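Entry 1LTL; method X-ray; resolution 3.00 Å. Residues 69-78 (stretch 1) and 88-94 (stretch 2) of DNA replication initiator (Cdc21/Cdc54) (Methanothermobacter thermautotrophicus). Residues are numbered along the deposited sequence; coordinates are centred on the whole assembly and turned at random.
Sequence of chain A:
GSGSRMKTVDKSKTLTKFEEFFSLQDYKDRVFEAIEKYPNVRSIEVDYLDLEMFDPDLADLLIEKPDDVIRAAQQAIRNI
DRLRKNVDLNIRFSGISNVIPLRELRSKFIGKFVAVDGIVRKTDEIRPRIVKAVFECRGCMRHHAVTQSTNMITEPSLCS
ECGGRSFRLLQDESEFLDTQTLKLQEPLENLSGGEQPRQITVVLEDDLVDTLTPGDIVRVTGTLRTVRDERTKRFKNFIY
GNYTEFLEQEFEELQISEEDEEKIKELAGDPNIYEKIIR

Stretch 1 69-78: VIRAAQQAIR
Stretch 2, residues 88-94: DLNIRFS

The salt bridge that closes one end of this helix-strand contact is a matter of charge alone: R78 NH2 lies 3.1 Å from D88 OD1, but the oxygen sits well out of the guanidinium plane and no N-H points at it. R78 reaches it with chi1 t, chi2 t and chi3 m; D88 has chi1 m.

Residues 69-77 are helical, continuing a helix that begins earlier in the chain, with phi/psi from -55/-57 at V69 to -53/-43 at I77. The i to i+4 bonds include A73 N to V69 O (2.9 Å), A76 N to A72 O (2.9 Å) and R78 N to Q74 O (3.0 Å); Q74 N to I70 O (3.2 Å) is weak. Residues 90-94 form a strand, I91 at -85/121 and F93 at -86/137, preceded by extended L89 at -88/153. The two axes approach to 8.3 Å with N-to-C directions 127° apart, so the register runs backward: I70 CA is 6.8 Å from I91 CA, and Q74 CA is 6.6 Å from L89 CA.

Strand alternation turns I91 and F93 toward the helix and R92 away. I91 (chi1 m, chi2 p) loses the most surface, 88 of the 454 Å² buried in all. Its CG1 lies 3.8 Å from A73 CB, where the short alanine side chain points toward the strand, and its CD1 packs tightly against Q74 CG at 3.3 Å. On one side of I91, I70 (m, t) sets CG1 3.8 Å from F93 CE1, with F93 chi1 m and chi2 68°; on the other, I77 (m, t) places CG2 3.7 Å from L89 CD1, with L89 chi1 m.

The sole hydrogen bond across the stretches runs from Q74 NE2 to L89 O, 2.9 Å at 144°. Q74, m then t with chi3 -51°, starts sideways, yet its amide extends to this backbone carbonyl just before the strand.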

ATOM      1  N   VAL A  69      15.779  27.842  31.044  1.00 44.25           N
ATOM      2  CA  VAL A  69      16.380  29.089  31.459  1.00 42.21           C
ATOM      3  C   VAL A  69      17.728  29.248  30.773  1.00 42.91           C
ATOM      4  O   VAL A  69      17.929  30.220  30.061  1.00 44.18           O
ATOM      5  CB  VAL A  69      16.522  29.171  32.981  1.00 40.56           C
ATOM      6  CG1 VAL A  69      17.506  30.246  33.355  1.00 39.94           C
ATOM      7  CG2 VAL A  69      15.177  29.483  33.592  1.00 38.70           C
ATOM      8  N   ILE A  70      18.639  28.295  30.942  1.00 43.14           N
ATOM      9  CA  ILE A  70      19.951  28.396  30.303  1.00 43.53           C
ATOM     10  C   ILE A  70      19.873  28.546  28.788  1.00 45.33           C
ATOM     11  O   ILE A  70      20.718  29.209  28.185  1.00 44.60           O
ATOM     12  CB  ILE A  70      20.839  27.190  30.617  1.00 42.27           C
ATOM     13  CG1 ILE A  70      21.181  27.188  32.100  1.00 42.39           C
ATOM     14  CG2 ILE A  70      22.105  27.250  29.796  1.00 40.62           C
ATOM     15  CD1 ILE A  70      22.276  26.233  32.458  1.00 42.93           C
ATOM     16  N   ARG A  71      18.876  27.924  28.168  1.00 47.33           N
ATOM     17  CA  ARG A  71      18.724  28.042  26.727  1.00 49.10           C
ATOM     18  C   ARG A  71      18.292  29.463  26.412  1.00 49.27           C
ATOM     19  O   ARG A  71      18.456  29.940  25.295  1.00 49.65           O
ATOM     20  CB  ARG A  71      17.665  27.067  26.204  1.00 51.31           C
ATOM     21  CG  ARG A  71      18.189  26.022  25.214  1.00 54.88           C
ATOM     22  CD  ARG A  71      17.043  25.328  24.464  1.00 58.23           C
ATOM     23  NE  ARG A  71      16.045  24.727  25.359  1.00 62.28           N
ATOM     24  CZ  ARG A  71      16.117  23.501  25.875  1.00 63.95           C
ATOM     25  NH1 ARG A  71      17.148  22.706  25.594  1.00 63.22           N
ATOM     26  NH2 ARG A  71      15.146  23.065  26.674  1.00 65.48           N
ATOM     27  N   ALA A  72      17.735  30.143  27.404  1.00 50.38           N
ATOM     28  CA  ALA A  72      17.266  31.508  27.209  1.00 51.46           C
ATOM     29  C   ALA A  72      18.417  32.469  27.367  1.00 52.02           C
ATOM     30  O   ALA A  72      18.543  33.425  26.611  1.00 52.90           O
ATOM     31  CB  ALA A  72      16.170  31.840  28.207  1.00 50.97           C
ATOM     32  N   ALA A  73      19.248  32.210  28.366  1.00 53.19           N
ATOM     33  CA  ALA A  73      20.404  33.043  28.624  1.00 55.06           C
ATOM     34  C   ALA A  73      21.324  32.975  27.411  1.00 57.29           C
ATOM     35  O   ALA A  73      22.120  33.878  27.177  1.00 57.91           O
ATOM     36  CB  ALA A  73      21.131  32.568  29.877  1.00 52.30           C
ATOM     37  N   GLN A  74      21.227  31.907  26.630  1.00 59.72           N
ATOM     38  CA  GLN A  74      22.073  31.822  25.458  1.00 61.96           C
ATOM     39  C   GLN A  74      21.483  32.658  24.339  1.00 64.13           C
ATOM     40  O   GLN A  74      22.202  33.378  23.669  1.00 65.49           O
ATOM     41  CB  GLN A  74      22.226  30.383  24.993  1.00 61.18           C
ATOM     42  CG  GLN A  74      22.873  29.482  25.993  1.00 60.39           C
ATOM     43  CD  GLN A  74      23.090  28.105  25.424  1.00 60.95           C
ATOM     44  OE1 GLN A  74      22.170  27.494  24.882  1.00 60.75           O
ATOM     45  NE2 GLN A  74      24.310  27.604  25.543  1.00 61.42           N
ATOM     46  N   GLN A  75      20.176  32.569  24.126  1.00 66.86           N
ATOM     47  CA  GLN A  75      19.548  33.348  23.066  1.00 69.75           C
ATOM     48  C   GLN A  75      19.647  34.819  23.360  1.00 69.94           C
ATOM     49  O   GLN A  75      19.526  35.639  22.466  1.00 70.37           O
ATOM     50  CB  GLN A  75      18.076  32.981  22.905  1.00 72.84           C
ATOM     51  CG  GLN A  75      17.788  32.186  21.638  1.00 77.68           C
ATOM     52  CD  GLN A  75      17.901  33.027  20.377  1.00 79.42           C
ATOM     53  OE1 GLN A  75      17.006  33.811  20.066  1.00 81.23           O
ATOM     54  NE2 GLN A  75      19.007  32.874  19.649  1.00 80.40           N
ATOM     55  N   ALA A  76      19.854  35.156  24.622  1.00 70.50           N
ATOM     56  CA  ALA A  76      19.968  36.553  24.982  1.00 71.30           C
ATOM     57  C   ALA A  76      21.315  37.067  24.484  1.00 71.65           C
ATOM     58  O   ALA A  76      21.368  38.009  23.697  1.00 72.57           O
ATOM     59  CB  ALA A  76      19.845  36.721  26.484  1.00 71.93           C
ATOM     60  N   ILE A  77      22.398  36.441  24.933  1.00 71.31           N
ATOM     61  CA  ILE A  77      23.728  36.849  24.507  1.00 71.79           C
ATOM     62  C   ILE A  77      23.822  36.884  22.990  1.00 73.99           C
ATOM     63  O   ILE A  77      24.375  37.808  22.407  1.00 74.11           O
ATOM     64  CB  ILE A  77      24.798  35.902  25.052  1.00 69.70           C
ATOM     65  CG1 ILE A  77      24.935  36.115  26.555  1.00 68.64           C
ATOM     66  CG2 ILE A  77      26.119  36.138  24.354  1.00 67.74           C
ATOM     67  CD1 ILE A  77      26.033  35.298  27.175  1.00 69.26           C
ATOM     68  N   ARG A  78      23.257  35.875  22.353  1.00 77.59           N
ATOM     69  CA  ARG A  78      23.266  35.778  20.903  1.00 81.38           C
ATOM     70  C   ARG A  78      22.502  36.965  20.296  1.00 83.35           C
ATOM     71  O   ARG A  78      22.696  37.307  19.130  1.00 82.82           O
ATOM     72  CB  ARG A  78      22.634  34.439  20.513  1.00 82.52           C
ATOM     73  CG  ARG A  78      22.908  33.955  19.106  1.00 84.62           C
ATOM     74  CD  ARG A  78      22.513  32.484  18.988  1.00 85.90           C
ATOM     75  NE  ARG A  78      23.415  31.615  19.750  1.00 87.10           N
ATOM     76  CZ  ARG A  78      23.023  30.593  20.510  1.00 86.59           C
ATOM     77  NH1 ARG A  78      21.730  30.303  20.626  1.00 85.52           N
ATOM     78  NH2 ARG A  78      23.926  29.855  21.148  1.00 84.59           N
ATOM     79  N   ASP A  88      27.972  30.228  20.210  1.00 91.02           N
ATOM     80  CA  ASP A  88      27.213  29.411  21.136  1.00 87.14           C
ATOM     81  C   ASP A  88      28.021  29.444  22.447  1.00 82.44           C
ATOM     82  O   ASP A  88      28.926  28.638  22.651  1.00 82.97           O
ATOM     83  CB  ASP A  88      27.103  27.969  20.591  1.00 90.17           C
ATOM     84  CG  ASP A  88      26.606  27.907  19.135  1.00 91.34           C
ATOM     85  OD1 ASP A  88      25.478  28.381  18.860  1.00 92.41           O
ATOM     86  OD2 ASP A  88      27.349  27.374  18.273  1.00 91.06           O
ATOM     87  N   LEU A  89      27.719  30.396  23.319  1.00 75.93           N
ATOM     88  CA  LEU A  89      28.447  30.491  24.572  1.00 69.39           C
ATOM     89  C   LEU A  89      27.821  29.646  25.661  1.00 65.18           C
ATOM     90  O   LEU A  89      26.623  29.384  25.649  1.00 65.09           O
ATOM     91  CB  LEU A  89      28.523  31.938  25.034  1.00 69.22           C
ATOM     92  CG  LEU A  89      29.661  32.689  24.361  1.00 70.09           C
ATOM     93  CD1 LEU A  89      29.287  34.148  24.206  1.00 70.91           C
ATOM     94  CD2 LEU A  89      30.930  32.529  25.166  1.00 69.75           C
ATOM     95  N   ASN A  90      28.637  29.214  26.606  1.00 58.97           N
ATOM     96  CA  ASN A  90      28.135  28.410  27.691  1.00 53.66           C
ATOM     97  C   ASN A  90      27.953  29.265  28.911  1.00 50.98           C
ATOM     98  O   ASN A  90      28.923  29.791  29.439  1.00 51.55           O
ATOM     99  CB  ASN A  90      29.119  27.307  28.029  1.00 53.60           C
ATOM    100  CG  ASN A  90      29.268  26.316  26.924  1.00 52.81           C
ATOM    101  OD1 ASN A  90      30.293  25.650  26.825  1.00 52.00           O
ATOM    102  ND2 ASN A  90      28.242  26.190  26.088  1.00 52.56           N
ATOM    103  N   ILE A  91      26.719  29.417  29.367  1.00 47.55           N
ATOM    104  CA  ILE A  91      26.497  30.194  30.570  1.00 43.57           C
ATOM    105  C   ILE A  91      26.694  29.256  31.760  1.00 42.68           C
ATOM    106  O   ILE A  91      26.021  28.246  31.867  1.00 42.03           O
ATOM    107  CB  ILE A  91      25.077  30.764  30.635  1.00 41.86           C
ATOM    108  CG1 ILE A  91      24.849  31.797  29.539  1.00 42.07           C
ATOM    109  CG2 ILE A  91      24.887  31.452  31.954  1.00 40.92           C
ATOM    110  CD1 ILE A  91      24.724  31.237  28.160  1.00 41.77           C
ATOM    111  N   ARG A  92      27.624  29.570  32.649  1.00 42.33           N
ATOM    112  CA  ARG A  92      27.826  28.705  33.800  1.00 43.06           C
ATOM    113  C   ARG A  92      27.595  29.464  35.101  1.00 43.21           C
ATOM    114  O   ARG A  92      28.293  30.432  35.378  1.00 44.03           O
ATOM    115  CB  ARG A  92      29.236  28.137  33.797  1.00 42.57           C
ATOM    116  CG  ARG A  92      29.564  27.432  32.531  1.00 42.39           C
ATOM    117  CD  ARG A  92      30.887  26.721  32.602  1.00 43.02           C
ATOM    118  NE  ARG A  92      31.222  26.230  31.270  1.00 45.59           N
ATOM    119  CZ  ARG A  92      30.706  25.137  30.723  1.00 45.44           C
ATOM    120  NH1 ARG A  92      29.837  24.411  31.408  1.00 44.28           N
ATOM    121  NH2 ARG A  92      31.038  24.792  29.485  1.00 46.46           N
ATOM    122  N   PHE A  93      26.633  29.023  35.909  1.00 42.28           N
ATOM    123  CA  PHE A  93      26.347  29.701  37.168  1.00 40.12           C
ATOM    124  C   PHE A  93      27.198  29.267  38.327  1.00 41.20           C
ATOM    125  O   PHE A  93      27.445  28.084  38.516  1.00 41.40           O
ATOM    126  CB  PHE A  93      24.899  29.509  37.530  1.00 37.20           C
ATOM    127  CG  PHE A  93      23.989  29.907  36.452  1.00 36.23           C
ATOM    128  CD1 PHE A  93      23.941  29.181  35.282  1.00 35.30           C
ATOM    129  CD2 PHE A  93      23.224  31.049  36.567  1.00 37.90           C
ATOM    130  CE1 PHE A  93      23.144  29.591  34.233  1.00 37.46           C
ATOM    131  CE2 PHE A  93      22.415  31.476  35.518  1.00 39.02           C
ATOM    132  CZ  PHE A  93      22.376  30.745  34.351  1.00 38.62           C
ATOM    133  N   SER A  94      27.649  30.236  39.113  1.00 43.56           N
ATOM    134  CA  SER A  94      28.467  29.924  40.276  1.00 45.59           C
ATOM    135  C   SER A  94      27.754  30.256  41.590  1.00 45.82           C
ATOM    136  O   SER A  94      26.949  31.182  41.653  1.00 44.13           O
ATOM    137  CB  SER A  94      29.787  30.679  40.208  1.00 46.70           C
ATOM    138  OG  SER A  94      30.617  30.307  41.299  1.00 48.85           O
TER